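Local coordinates for enoyl-CoA hydratase/isomerase (Mycobacterium abscessus, PDB 3QXZ), which probably catalyses the hydration of enoyl-CoA thioesters or the shift of their double bond, as other members of the crotonase family do, at residues A51-V56 and H198-N203; S26-F31 and P61-S66; A120-L125 and L179-L184; K213-D218 and A231-D236; A18-H23 and A41-L46. All blocks are in the same frame, centred on the assembly; numbering follows the deposited sequence. Where two conformers were deposited one is given.

Contact 1. Residues A51-V56 and H198-N203; sequences AVRVIV and HDIATN. With K (potassium ion), chain D; EDO (1,2-ethanediol), chain H.
Arg53, whose side chain lies over the last turn of helix 186-203 beside Ile200 and Ala201, gives its NE hydrogen to O2 of a bound 1,2-ethanediol at 2.9 Å, with an N-H...O angle of 134°. The diol, probably from the crystallisation liquor, sits at the edge of the guanidinium, near its plane, whereas Ala201 CA lies over one face. The chain is bent at chi2 and chi3 (-62° and -41°), which set CD and NE, and NE faces the diol. Arg53 CB meets Ala201 CB at 3.8 Å, a close approach that the small alanine permits. NH1 comes within 3.0 Å of Ala201 O at an angle too poor for a hydrogen bond, while NH2 bonds to Val204 O just past the helix. Arginine suits this place: a positive group near carbonyls at the C-terminal end of a helix is probably favoured electrostatically. Deeper in, the contact is apolar. Val54 CG2 rests 3.6 Å from Ile200 CG2, the two branched side chains crossing at about a right angle, and Ile200 also packs on Thr165 of a second subunit. One residue before Arg53, Val52 O binds the potassium ion at 2.6 Å, in a site completed by Leu46, Asp47, Asp49, Thr99 and a water. A helix lying against the start of a central strand in this way belongs to the layered alpha/beta core of the crotonase fold.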
# COMPACT_ATOMS: atom_id res chain seq x y z
N ALA A 51 -2.39 -4.35 -32.92
CA ALA A 51 -1.65 -5.60 -32.98
C ALA A 51 -0.74 -5.80 -31.76
O ALA A 51 -0.25 -6.90 -31.53
CB ALA A 51 -0.83 -5.66 -34.25
N VAL A 52 -0.51 -4.73 -31.01
CA VAL A 52 0.38 -4.80 -29.84
C VAL A 52 -0.45 -5.02 -28.57
O VAL A 52 -1.23 -4.13 -28.15
CB VAL A 52 1.28 -3.56 -29.71
CG1 VAL A 52 2.09 -3.62 -28.40
CG2 VAL A 52 2.25 -3.44 -30.91
N ARG A 53 -0.31 -6.20 -28.00
CA ARG A 53 -1.04 -6.61 -26.80
C ARG A 53 -0.33 -6.24 -25.50
O ARG A 53 -1.00 -5.98 -24.48
CB ARG A 53 -1.32 -8.11 -26.82
CG ARG A 53 -2.29 -8.58 -27.94
CD ARG A 53 -3.70 -7.99 -27.84
NE ARG A 53 -4.11 -7.98 -26.45
CZ ARG A 53 -4.49 -9.04 -25.75
NH1 ARG A 53 -4.70 -10.24 -26.31
NH2 ARG A 53 -4.71 -8.88 -24.45
N VAL A 54 1.00 -6.23 -25.53
CA VAL A 54 1.81 -5.97 -24.33
C VAL A 54 3.10 -5.31 -24.79
O VAL A 54 3.63 -5.65 -25.86
CB VAL A 54 2.19 -7.29 -23.57
CG1 VAL A 54 2.98 -6.99 -22.30
CG2 VAL A 54 0.99 -8.13 -23.26
N ILE A 55 3.59 -4.39 -23.96
CA ILE A 55 4.89 -3.75 -24.16
C ILE A 55 5.83 -4.20 -23.05
O ILE A 55 5.48 -4.13 -21.86
CB ILE A 55 4.75 -2.22 -24.13
CG1 ILE A 55 3.82 -1.73 -25.24
CG2 ILE A 55 6.13 -1.55 -24.22
CD1 ILE A 55 3.19 -0.35 -25.00
N VAL A 56 7.02 -4.66 -23.43
CA VAL A 56 8.08 -4.99 -22.47
C VAL A 56 9.20 -3.97 -22.62
O VAL A 56 9.69 -3.77 -23.73
CB VAL A 56 8.61 -6.43 -22.68
CG1 VAL A 56 9.79 -6.74 -21.74
CG2 VAL A 56 7.49 -7.44 -22.48
N HIS A 198 3.65 -12.98 -23.41
CA HIS A 198 3.00 -13.85 -24.40
C HIS A 198 1.77 -14.55 -23.84
O HIS A 198 0.80 -14.77 -24.58
CB HIS A 198 4.02 -14.81 -25.02
CG HIS A 198 4.90 -14.15 -26.03
ND1 HIS A 198 4.43 -13.70 -27.24
CD2 HIS A 198 6.21 -13.81 -25.98
CE1 HIS A 198 5.42 -13.14 -27.91
NE2 HIS A 198 6.51 -13.18 -27.16
N ASP A 199 1.77 -14.85 -22.54
CA ASP A 199 0.56 -15.38 -21.91
C ASP A 199 -0.59 -14.36 -21.92
O ASP A 199 -1.73 -14.74 -22.15
CB ASP A 199 0.86 -15.85 -20.49
CG ASP A 199 -0.38 -16.34 -19.79
OD1 ASP A 199 -0.96 -17.38 -20.19
OD2 ASP A 199 -0.81 -15.64 -18.85
N ILE A 200 -0.30 -13.08 -21.66
CA ILE A 200 -1.33 -12.06 -21.79
C ILE A 200 -1.82 -11.98 -23.24
O ILE A 200 -3.03 -11.97 -23.50
CB ILE A 200 -0.83 -10.66 -21.31
CG1 ILE A 200 -0.58 -10.67 -19.80
CG2 ILE A 200 -1.84 -9.57 -21.63
CD1 ILE A 200 0.28 -9.51 -19.31
N ALA A 201 -0.87 -11.94 -24.18
CA ALA A 201 -1.24 -11.76 -25.59
C ALA A 201 -2.11 -12.90 -26.09
O ALA A 201 -3.02 -12.69 -26.89
CB ALA A 201 -0.02 -11.63 -26.45
N THR A 202 -1.83 -14.11 -25.60
CA THR A 202 -2.58 -15.30 -26.03
C THR A 202 -3.87 -15.47 -25.24
O THR A 202 -4.94 -15.68 -25.83
CB THR A 202 -1.70 -16.53 -25.87
OG1 THR A 202 -0.52 -16.34 -26.66
CG2 THR A 202 -2.44 -17.80 -26.34
N ASN A 203 -3.80 -15.37 -23.91
CA ASN A 203 -4.87 -15.86 -23.06
C ASN A 203 -5.71 -14.82 -22.34
O ASN A 203 -6.68 -15.20 -21.67
CB ASN A 203 -4.31 -16.84 -22.04
CG ASN A 203 -3.75 -18.07 -22.71
OD1 ASN A 203 -4.44 -18.71 -23.50
ND2 ASN A 203 -2.50 -18.37 -22.44
K K D . -1.88 -1.57 -28.34
C1 EDO H . -4.95 -3.42 -24.91
O1 EDO H . -5.12 -4.37 -23.85
C2 EDO H . -3.90 -3.99 -25.84
O2 EDO H . -4.43 -5.14 -26.56
O HOH W 1 -4.58 -1.91 -28.46

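Contact 2. Residues S26-F31 and P61-S66; sequences STRNSF and PPAFCS
Thr27 and Arg28 each offer a carbonyl to Ser66, tying together two loops of the crotonase fold: the one that leads from strand 17-23 into helix 33-48, and the one that follows strand 54-59. In this tight part Ser66 OG donates to Thr27 O at 2.7 Å, and Ser66 N donates to Arg28 O at 3.0 Å, so a single small residue grips two successive peptides. Behind it, Asn29 turns its amide inward. ND2 reaches Phe64 O at 3.1 Å with that oxygen near the amide plane, though the nitrogen stands above the plane of the carbonyl; ND2 also bonds to Ala60 O, and OD1 takes Gly24 N. Asparagine suits the spot twice over, because it tolerates the left-handed backbone (phi 58°, psi 46°) and its amide both donates and accepts.

The loose side belongs to Arg28. Its stem packs against the other segment, CB lying 3.8 Å from both Ala63 CB and Ser66 CB, while the chain runs on extended from CG to NE and was modelled in two conformers. In crotonases the chain just beyond a segment like 61-66 typically supplies one backbone N-H of the oxyanion hole. Buried on the inner side, Cys65 SG lies 4.0 Å from Phe31 CB.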
# COMPACT_ATOMS: atom_id res chain seq x y z
N SER A 26 27.99 2.41 -23.72
CA SER A 26 29.07 3.21 -23.12
C SER A 26 28.71 3.88 -21.78
O SER A 26 29.59 4.31 -21.03
CB SER A 26 29.57 4.26 -24.12
OG SER A 26 28.54 5.17 -24.46
N THR A 27 27.41 3.97 -21.48
CA THR A 27 26.96 4.68 -20.27
C THR A 27 25.98 3.87 -19.42
O THR A 27 25.26 4.46 -18.60
CB THR A 27 26.27 6.03 -20.61
OG1 THR A 27 25.10 5.80 -21.41
CG2 THR A 27 27.23 6.98 -21.34
N ARG A 28 25.95 2.55 -19.59
CA ARG A 28 24.98 1.69 -18.91
C ARG A 28 23.55 2.20 -19.15
O ARG A 28 22.72 2.30 -18.21
CB ARG A 28 25.31 1.55 -17.41
CG ARG A 28 26.48 0.61 -17.12
CD ARG A 28 26.78 0.57 -15.64
NE ARG A 28 27.54 -0.63 -15.26
CZ ARG A 28 28.06 -0.85 -14.06
NH1 ARG A 28 27.92 0.05 -13.09
NH2 ARG A 28 28.72 -1.97 -13.81
N ASN A 29 23.29 2.55 -20.41
CA ASN A 29 21.99 2.99 -20.91
C ASN A 29 21.49 4.23 -20.17
O ASN A 29 20.32 4.29 -19.80
CB ASN A 29 20.94 1.85 -20.87
CG ASN A 29 21.52 0.51 -21.29
OD1 ASN A 29 22.32 0.42 -22.24
ND2 ASN A 29 21.14 -0.55 -20.58
N SER A 30 22.36 5.22 -19.99
CA SER A 30 21.98 6.44 -19.28
C SER A 30 20.78 7.12 -19.91
O SER A 30 20.54 7.02 -21.12
CB SER A 30 23.15 7.43 -19.21
OG SER A 30 23.49 7.87 -20.51
N PHE A 31 19.99 7.78 -19.07
CA PHE A 31 18.84 8.53 -19.52
C PHE A 31 19.27 9.86 -20.11
O PHE A 31 20.14 10.55 -19.56
CB PHE A 31 17.86 8.78 -18.38
CG PHE A 31 16.59 9.42 -18.82
CD1 PHE A 31 15.58 8.66 -19.41
CD2 PHE A 31 16.41 10.79 -18.69
CE1 PHE A 31 14.41 9.25 -19.85
CE2 PHE A 31 15.23 11.40 -19.14
CZ PHE A 31 14.23 10.61 -19.71
N PRO A 61 22.11 -5.32 -21.81
CA PRO A 61 22.92 -5.79 -20.68
C PRO A 61 24.27 -5.07 -20.60
O PRO A 61 24.84 -4.72 -21.64
CB PRO A 61 23.09 -7.29 -20.97
CG PRO A 61 21.86 -7.65 -21.70
CD PRO A 61 21.56 -6.45 -22.58
N PRO A 62 24.82 -4.89 -19.38
CA PRO A 62 24.38 -5.47 -18.11
C PRO A 62 23.39 -4.63 -17.30
O PRO A 62 23.07 -5.00 -16.17
CB PRO A 62 25.70 -5.61 -17.35
CG PRO A 62 26.48 -4.41 -17.78
CD PRO A 62 26.08 -4.13 -19.22
N ALA A 63 22.94 -3.50 -17.83
CA ALA A 63 22.14 -2.58 -17.03
C ALA A 63 20.72 -2.42 -17.57
O ALA A 63 20.44 -2.73 -18.73
CB ALA A 63 22.83 -1.24 -16.95
N PHE A 64 19.81 -1.90 -16.73
CA PHE A 64 18.54 -1.43 -17.23
C PHE A 64 18.71 0.02 -17.68
O PHE A 64 18.67 0.32 -18.87
CB PHE A 64 17.43 -1.61 -16.18
CG PHE A 64 16.09 -1.07 -16.61
CD1 PHE A 64 15.26 -1.80 -17.48
CD2 PHE A 64 15.63 0.17 -16.13
CE1 PHE A 64 14.01 -1.31 -17.87
CE2 PHE A 64 14.40 0.68 -16.53
CZ PHE A 64 13.57 -0.07 -17.39
N CYS A 65 18.95 0.93 -16.72
CA CYS A 65 19.16 2.35 -17.03
C CYS A 65 19.84 3.00 -15.84
O CYS A 65 19.31 3.01 -14.73
CB CYS A 65 17.83 3.06 -17.34
SG CYS A 65 17.99 4.84 -17.55
N SER A 66 21.05 3.52 -16.07
CA SER A 66 21.86 4.12 -15.01
C SER A 66 21.39 5.52 -14.61
O SER A 66 21.98 6.13 -13.72
CB SER A 66 23.33 4.16 -15.42
OG SER A 66 23.47 4.95 -16.60

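Contact 3. Residues A120-L125 and L179-L184; sequences ADIRIL and LANRCL
Leu125 and its partners Arg182 and Leu184 carry the regular hydrogen bonds of a parallel strand pair: Leu125 N donates to Arg182 O at 2.9 Å, and Leu184 N to Leu125 O at 3.0 Å. Asn181 extends the ladder before strand 182-184 begins. Its own N bonds to Arg123 O at 2.8 Å, and its side-chain OD1 takes Arg123 N in an almost straight bond (166°), standing in for a main-chain carbonyl. The amide's other end, ND2, bonds to Glu161 and Ala157 of a second subunit.

Charged-to-carbonyl bonds follow. Arg123 grips Leu179 O side-on, with NE at 2.8 Å and NH2 at 3.0 Å, the oxygen lying close to the guanidinium plane. A bend at chi3 (-63°) brings NE to the Leu179 carbonyl, and NH1 binds Ala120 O and Ala117 O.

Apolar contacts cover both faces of the pair. Ile124 CG2 meets Leu184 CD1 at 4.1 Å on one; on the other Leu125 CD1 meets Ala180 CB at 3.8 Å, where alanine leaves room for the longer leucine.

A buried arginine whose nitrogens are spent on main-chain oxygens fixes the loops leading into both strands, and the two-ended amide of Asn181 couples the edge of the central sheet to the subunit interface.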
# COMPACT_ATOMS: atom_id res chain seq x y z
N ALA A 120 5.71 1.20 -14.94
CA ALA A 120 5.21 -0.05 -15.50
C ALA A 120 4.19 -0.72 -14.56
O ALA A 120 4.21 -0.50 -13.34
CB ALA A 120 6.36 -1.02 -15.81
N ASP A 121 3.31 -1.53 -15.13
CA ASP A 121 2.36 -2.28 -14.31
C ASP A 121 3.05 -3.31 -13.43
O ASP A 121 2.66 -3.53 -12.28
CB ASP A 121 1.35 -2.98 -15.22
CG ASP A 121 0.62 -2.02 -16.11
OD1 ASP A 121 0.05 -1.04 -15.56
OD2 ASP A 121 0.62 -2.21 -17.34
N ILE A 122 4.06 -3.94 -14.01
CA ILE A 122 4.70 -5.12 -13.43
C ILE A 122 6.21 -4.95 -13.61
O ILE A 122 6.68 -4.47 -14.66
CB ILE A 122 4.21 -6.38 -14.17
CG1 ILE A 122 2.69 -6.57 -13.95
CG2 ILE A 122 5.03 -7.65 -13.78
CD1 ILE A 122 1.98 -7.48 -15.01
N ARG A 123 6.98 -5.29 -12.57
CA ARG A 123 8.45 -5.24 -12.62
C ARG A 123 9.05 -6.58 -12.21
O ARG A 123 8.67 -7.16 -11.19
CB ARG A 123 9.00 -4.16 -11.68
CG ARG A 123 9.05 -2.77 -12.30
CD ARG A 123 9.25 -1.64 -11.27
NE ARG A 123 8.11 -1.60 -10.35
CZ ARG A 123 6.89 -1.19 -10.68
NH1 ARG A 123 6.64 -0.67 -11.89
NH2 ARG A 123 5.92 -1.33 -9.81
N ILE A 124 10.00 -7.04 -13.02
CA ILE A 124 10.83 -8.19 -12.67
C ILE A 124 12.25 -7.65 -12.60
O ILE A 124 12.73 -7.04 -13.57
CB ILE A 124 10.71 -9.30 -13.72
CG1 ILE A 124 9.24 -9.78 -13.82
CG2 ILE A 124 11.64 -10.49 -13.36
CD1 ILE A 124 9.03 -10.82 -14.94
N LEU A 125 12.90 -7.84 -11.44
CA LEU A 125 14.25 -7.27 -11.20
C LEU A 125 15.34 -8.33 -11.11
O LEU A 125 15.14 -9.41 -10.57
CB LEU A 125 14.27 -6.40 -9.93
CG LEU A 125 13.94 -4.91 -10.08
CD1 LEU A 125 12.54 -4.66 -10.63
CD2 LEU A 125 14.10 -4.20 -8.71
N LEU A 179 7.50 -3.28 -4.32
CA LEU A 179 7.95 -2.47 -5.45
C LEU A 179 8.01 -3.30 -6.73
O LEU A 179 7.69 -2.82 -7.83
CB LEU A 179 9.33 -1.87 -5.13
CG LEU A 179 9.92 -0.87 -6.15
CD1 LEU A 179 10.82 0.14 -5.45
CD2 LEU A 179 10.67 -1.53 -7.32
N ALA A 180 8.47 -4.54 -6.59
CA ALA A 180 8.67 -5.46 -7.71
C ALA A 180 7.85 -6.71 -7.51
O ALA A 180 7.55 -7.11 -6.38
CB ALA A 180 10.17 -5.82 -7.83
N ASN A 181 7.52 -7.35 -8.62
CA ASN A 181 6.72 -8.57 -8.61
C ASN A 181 7.53 -9.81 -8.35
O ASN A 181 7.05 -10.76 -7.75
CB ASN A 181 5.94 -8.69 -9.93
CG ASN A 181 5.01 -7.53 -10.13
OD1 ASN A 181 5.43 -6.41 -10.45
ND2 ASN A 181 3.72 -7.78 -9.90
N ARG A 182 8.76 -9.81 -8.85
CA ARG A 182 9.61 -10.99 -8.82
C ARG A 182 11.05 -10.55 -8.97
O ARG A 182 11.34 -9.52 -9.61
CB ARG A 182 9.23 -11.95 -9.97
CG ARG A 182 9.90 -13.33 -9.91
CD ARG A 182 9.41 -14.23 -11.02
NE ARG A 182 9.88 -15.59 -10.79
CZ ARG A 182 9.77 -16.58 -11.67
NH1 ARG A 182 9.21 -16.36 -12.86
NH2 ARG A 182 10.23 -17.79 -11.36
N CYS A 183 11.96 -11.34 -8.40
CA CYS A 183 13.37 -11.17 -8.70
C CYS A 183 13.99 -12.49 -9.17
O CYS A 183 13.56 -13.57 -8.76
CB CYS A 183 14.14 -10.56 -7.54
SG CYS A 183 14.16 -11.51 -6.06
N LEU A 184 14.94 -12.36 -10.08
CA LEU A 184 15.58 -13.51 -10.74
C LEU A 184 17.01 -13.17 -11.05
O LEU A 184 17.38 -12.00 -11.10
CB LEU A 184 14.87 -13.84 -12.06
CG LEU A 184 13.48 -14.45 -11.95
CD1 LEU A 184 12.80 -14.45 -13.31
CD2 LEU A 184 13.57 -15.88 -11.39

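Contact 4. Residues K213-D218 and A231-D236; sequences KRLLWD and ARETAD
Asp218 and Arg232 form the salt bridge of this contact. The guanidinium meets OD2 end-on, NH1 and NH2 each donating at 3.0 Å to that single oxygen, which lies in the guanidinium plane; the carboxylate is turned 64° against it. The Arg232 chain is bent at chi2 and chi3, bringing CD and NE alongside Leu215. Asp218 OD1 takes a second partner one helical turn back, Arg214 NH1 at 2.8 Å, so one carboxylate stands between two arginines and probably eases their mutual repulsion.

The bridge spans two nearly antiparallel neighbours (166°) of the helical C-terminal region, 206-222 and 226-241, whose axes are 11.1 Å apart here.

Apolar contact is carried by Leu215, whose two methyls divide the work. CD1 lies over the rim of one face of the Arg232 guanidinium, 3.6 Å from both NE and CD, as the two chains slide past each other in opposite directions. CD2 touches Glu233 CG at 3.7 Å. That methylene packs on leucine, while the carboxylate beyond it bonds to His147 and Leu145 of a second subunit.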
# COMPACT_ATOMS: atom_id res chain seq x y z
N LYS A 213 -6.83 -2.33 -16.86
CA LYS A 213 -5.69 -1.44 -16.62
C LYS A 213 -6.15 -0.01 -16.43
O LYS A 213 -5.71 0.66 -15.50
CB LYS A 213 -4.70 -1.52 -17.78
CG LYS A 213 -3.54 -0.54 -17.56
CD LYS A 213 -2.39 -0.69 -18.52
CE LYS A 213 -1.35 0.39 -18.27
NZ LYS A 213 -0.01 0.07 -18.85
N ARG A 214 -7.03 0.46 -17.31
CA ARG A 214 -7.45 1.85 -17.22
C ARG A 214 -8.29 2.15 -16.00
O ARG A 214 -8.17 3.25 -15.46
CB ARG A 214 -8.14 2.29 -18.51
CG ARG A 214 -7.13 2.37 -19.66
CD ARG A 214 -6.52 3.76 -19.87
NE ARG A 214 -6.26 4.55 -18.68
CZ ARG A 214 -5.17 4.48 -17.92
NH1 ARG A 214 -5.06 5.31 -16.88
NH2 ARG A 214 -4.21 3.56 -18.16
N LEU A 215 -9.11 1.21 -15.53
CA LEU A 215 -9.87 1.48 -14.30
C LEU A 215 -8.92 1.48 -13.09
O LEU A 215 -8.99 2.38 -12.23
CB LEU A 215 -11.03 0.49 -14.12
CG LEU A 215 -11.85 0.69 -12.84
CD1 LEU A 215 -12.33 2.14 -12.65
CD2 LEU A 215 -13.04 -0.25 -12.89
N LEU A 216 -8.04 0.49 -13.02
CA LEU A 216 -7.08 0.44 -11.92
C LEU A 216 -6.34 1.79 -11.79
O LEU A 216 -6.29 2.39 -10.71
CB LEU A 216 -6.10 -0.72 -12.12
CG LEU A 216 -4.98 -0.85 -11.09
CD1 LEU A 216 -5.47 -1.37 -9.79
CD2 LEU A 216 -3.90 -1.79 -11.66
N TRP A 217 -5.79 2.25 -12.91
CA TRP A 217 -4.96 3.44 -12.86
C TRP A 217 -5.77 4.74 -12.86
O TRP A 217 -5.39 5.67 -12.13
CB TRP A 217 -3.94 3.43 -13.99
CG TRP A 217 -2.81 2.47 -13.75
CD1 TRP A 217 -2.52 1.33 -14.45
CD2 TRP A 217 -1.81 2.60 -12.74
NE1 TRP A 217 -1.39 0.73 -13.92
CE2 TRP A 217 -0.93 1.50 -12.88
CE3 TRP A 217 -1.56 3.56 -11.73
CZ2 TRP A 217 0.18 1.33 -12.06
CZ3 TRP A 217 -0.45 3.38 -10.91
CH2 TRP A 217 0.40 2.26 -11.07
N ASP A 218 -6.86 4.85 -13.63
CA ASP A 218 -7.67 6.08 -13.56
C ASP A 218 -8.14 6.32 -12.15
O ASP A 218 -8.16 7.47 -11.69
CB ASP A 218 -8.91 6.04 -14.46
CG ASP A 218 -8.61 6.19 -15.95
OD1 ASP A 218 -7.48 6.57 -16.35
OD2 ASP A 218 -9.54 5.95 -16.72
N ALA A 231 -19.36 1.64 -9.89
CA ALA A 231 -20.18 1.98 -11.07
C ALA A 231 -19.40 1.74 -12.36
O ALA A 231 -19.97 1.25 -13.34
CB ALA A 231 -20.68 3.41 -10.99
N ARG A 232 -18.11 2.08 -12.41
CA ARG A 232 -17.36 1.83 -13.64
C ARG A 232 -17.14 0.36 -13.91
O ARG A 232 -17.13 -0.03 -15.06
CB ARG A 232 -16.04 2.63 -13.74
CG ARG A 232 -15.64 2.61 -15.21
CD ARG A 232 -14.22 2.65 -15.67
NE ARG A 232 -13.70 3.97 -15.44
CZ ARG A 232 -12.51 4.45 -15.86
NH1 ARG A 232 -12.20 5.66 -15.46
NH2 ARG A 232 -11.63 3.78 -16.60
N GLU A 233 -16.97 -0.46 -12.87
CA GLU A 233 -16.90 -1.90 -13.10
C GLU A 233 -18.18 -2.37 -13.74
O GLU A 233 -18.15 -3.18 -14.69
CB GLU A 233 -16.71 -2.64 -11.78
CG GLU A 233 -15.31 -2.56 -11.20
CD GLU A 233 -15.16 -3.30 -9.89
OE1 GLU A 233 -16.19 -3.66 -9.26
OE2 GLU A 233 -14.00 -3.51 -9.47
N THR A 234 -19.35 -1.90 -13.27
CA THR A 234 -20.62 -2.28 -13.92
C THR A 234 -20.65 -1.86 -15.38
O THR A 234 -21.03 -2.66 -16.25
CB THR A 234 -21.78 -1.75 -13.12
OG1 THR A 234 -21.77 -2.43 -11.84
CG2 THR A 234 -23.12 -2.03 -13.79
N ALA A 235 -20.28 -0.61 -15.65
CA ALA A 235 -20.33 -0.08 -17.03
C ALA A 235 -19.33 -0.83 -17.92
O ALA A 235 -19.67 -1.21 -19.06
CB ALA A 235 -20.04 1.44 -17.02
N ASP A 236 -18.13 -1.10 -17.41
CA ASP A 236 -17.16 -1.89 -18.16
C ASP A 236 -17.66 -3.32 -18.41
O ASP A 236 -17.45 -3.86 -19.51
CB ASP A 236 -15.81 -1.94 -17.43
CG ASP A 236 -15.03 -0.63 -17.52
OD1 ASP A 236 -15.43 0.28 -18.27
OD2 ASP A 236 -14.01 -0.53 -16.83

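Contact 5. Residues A18-H23 and A41-L46; sequences AVLTLH and AAYQRL. With K (potassium ion), chain D; EDO (1,2-ethanediol), chain I.
Leu46 faces two ways: its side chain packs on Ala18 and Leu20, while its carbonyl oxygen turns, at 2.8 Å, to the potassium ion that Val52 also binds. No hydrogen bond joins strand 18-23 to helix 41-46, which run almost exactly antiparallel (177°) with axes 10.9 Å apart, so side chains alone fill the gap. Leu20 and Leu46 reach toward each other tip to tip, their CD1 methyls 4.0 Å apart. Alanines opposite each leucine let it approach closely: Ala18 CB sits 3.9 Å from both Leu46 CD1 and CD2, and Ala42 CB lies 4.0 Å from Leu20 CD2. Tyr43 adds its CE1 at 4.2 Å from Leu20 CD1. This is the first strand-helix pair of the beta-alpha-beta unit formed by 17-23, 33-48 and 54-59. With purely apolar surfaces meeting, the attachment rests on burial and shape, while the Leu46 carbonyl, main chain and not side chain, is what this segment gives to the metal.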
# COMPACT_ATOMS: atom_id res chain seq x y z
N ALA A 18 5.57 -6.13 -28.03
CA ALA A 18 6.57 -5.15 -28.41
C ALA A 18 7.64 -5.07 -27.34
O ALA A 18 7.32 -4.91 -26.15
CB ALA A 18 5.94 -3.76 -28.63
N VAL A 19 8.90 -5.18 -27.73
CA VAL A 19 10.01 -5.03 -26.80
C VAL A 19 10.75 -3.75 -27.14
O VAL A 19 11.22 -3.55 -28.28
CB VAL A 19 11.00 -6.25 -26.85
CG1 VAL A 19 12.13 -6.05 -25.84
CG2 VAL A 19 10.26 -7.55 -26.56
N LEU A 20 10.81 -2.85 -26.15
CA LEU A 20 11.60 -1.63 -26.21
C LEU A 20 12.87 -1.81 -25.40
O LEU A 20 12.80 -2.20 -24.21
CB LEU A 20 10.81 -0.46 -25.66
CG LEU A 20 9.57 -0.04 -26.44
CD1 LEU A 20 8.81 1.00 -25.67
CD2 LEU A 20 9.97 0.51 -27.83
N THR A 21 14.02 -1.53 -26.02
CA THR A 21 15.30 -1.68 -25.34
C THR A 21 16.04 -0.36 -25.26
O THR A 21 16.24 0.32 -26.28
CB THR A 21 16.19 -2.72 -26.07
OG1 THR A 21 15.48 -3.95 -26.19
CG2 THR A 21 17.48 -2.96 -25.28
N LEU A 22 16.43 0.00 -24.04
CA LEU A 22 17.24 1.19 -23.78
C LEU A 22 18.68 0.78 -24.06
O LEU A 22 19.23 -0.07 -23.36
CB LEU A 22 17.07 1.67 -22.33
CG LEU A 22 15.63 1.88 -21.85
CD1 LEU A 22 15.62 2.18 -20.36
CD2 LEU A 22 14.93 2.98 -22.62
N HIS A 23 19.27 1.36 -25.09
CA HIS A 23 20.55 0.88 -25.62
C HIS A 23 21.63 1.96 -25.62
O HIS A 23 21.71 2.77 -26.54
CB HIS A 23 20.35 0.31 -27.03
CG HIS A 23 21.60 -0.23 -27.65
ND1 HIS A 23 21.98 -1.55 -27.54
CD2 HIS A 23 22.55 0.37 -28.41
CE1 HIS A 23 23.12 -1.73 -28.19
NE2 HIS A 23 23.48 -0.58 -28.72
N ALA A 41 7.02 8.80 -27.22
CA ALA A 41 6.45 8.64 -28.57
C ALA A 41 6.18 7.18 -28.88
O ALA A 41 5.15 6.87 -29.48
CB ALA A 41 7.38 9.25 -29.62
N ALA A 42 7.09 6.29 -28.47
CA ALA A 42 6.92 4.86 -28.70
C ALA A 42 5.75 4.31 -27.89
O ALA A 42 4.95 3.54 -28.40
CB ALA A 42 8.19 4.09 -28.38
N TYR A 43 5.64 4.70 -26.62
CA TYR A 43 4.49 4.29 -25.81
C TYR A 43 3.18 4.66 -26.50
O TYR A 43 2.25 3.86 -26.57
CB TYR A 43 4.53 4.94 -24.43
CG TYR A 43 5.38 4.24 -23.41
CD1 TYR A 43 5.62 2.86 -23.48
CD2 TYR A 43 5.92 4.94 -22.35
CE1 TYR A 43 6.38 2.21 -22.51
CE2 TYR A 43 6.70 4.30 -21.37
CZ TYR A 43 6.92 2.94 -21.48
OH TYR A 43 7.66 2.28 -20.51
N GLN A 44 3.08 5.89 -27.01
CA GLN A 44 1.83 6.33 -27.63
C GLN A 44 1.51 5.53 -28.90
O GLN A 44 0.38 5.06 -29.08
CB GLN A 44 1.86 7.83 -27.93
CG GLN A 44 0.49 8.33 -28.46
CD GLN A 44 -0.60 8.19 -27.40
OE1 GLN A 44 -0.58 8.88 -26.38
NE2 GLN A 44 -1.55 7.28 -27.65
N ARG A 45 2.50 5.36 -29.76
CA ARG A 45 2.29 4.64 -31.02
C ARG A 45 1.94 3.18 -30.76
O ARG A 45 1.03 2.64 -31.38
CB ARG A 45 3.55 4.77 -31.90
CG ARG A 45 3.50 3.93 -33.16
CD ARG A 45 4.70 4.20 -34.06
NE ARG A 45 5.95 4.24 -33.32
CZ ARG A 45 6.61 3.17 -32.86
NH1 ARG A 45 6.13 1.95 -33.07
NH2 ARG A 45 7.73 3.35 -32.18
N LEU A 46 2.66 2.55 -29.83
CA LEU A 46 2.44 1.14 -29.53
C LEU A 46 1.08 0.95 -28.86
O LEU A 46 0.40 -0.05 -29.10
CB LEU A 46 3.58 0.56 -28.68
CG LEU A 46 4.95 0.51 -29.39
CD1 LEU A 46 6.03 0.14 -28.39
CD2 LEU A 46 4.92 -0.47 -30.56
K K D . -1.88 -1.57 -28.34
C1 EDO I . -2.22 7.67 -23.48
O1 EDO I . -2.22 8.94 -24.14
C2 EDO I . -3.32 6.79 -24.05
O2 EDO I . -2.90 6.23 -25.30
O HOH W 1 -4.58 -1.91 -28.46

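Overall arrangement
From the N terminus, contact 5 closes the first loop, laying helix 33-48 on strand 17-23. Contact 2 opens within that loop and closes beyond it at 61-66, so the two cross; they touch where Asn29 and Cys65 meet Leu22. Contact 1 opens at 51-56, inside contact 2, and crosses it as well. It adjoins contact 5 through neighbouring strands and the shared potassium ion. Its long loop, ending on helix 186-203, encloses contact 3, which adds strand 182-184 at the far edge of the same sheet. Contact 4 follows in series, pairing two C-terminal helices; Asp121 joins contact 3 to it through Lys213 and Trp217. Contacts 1, 3 and 4 also touch a second subunit.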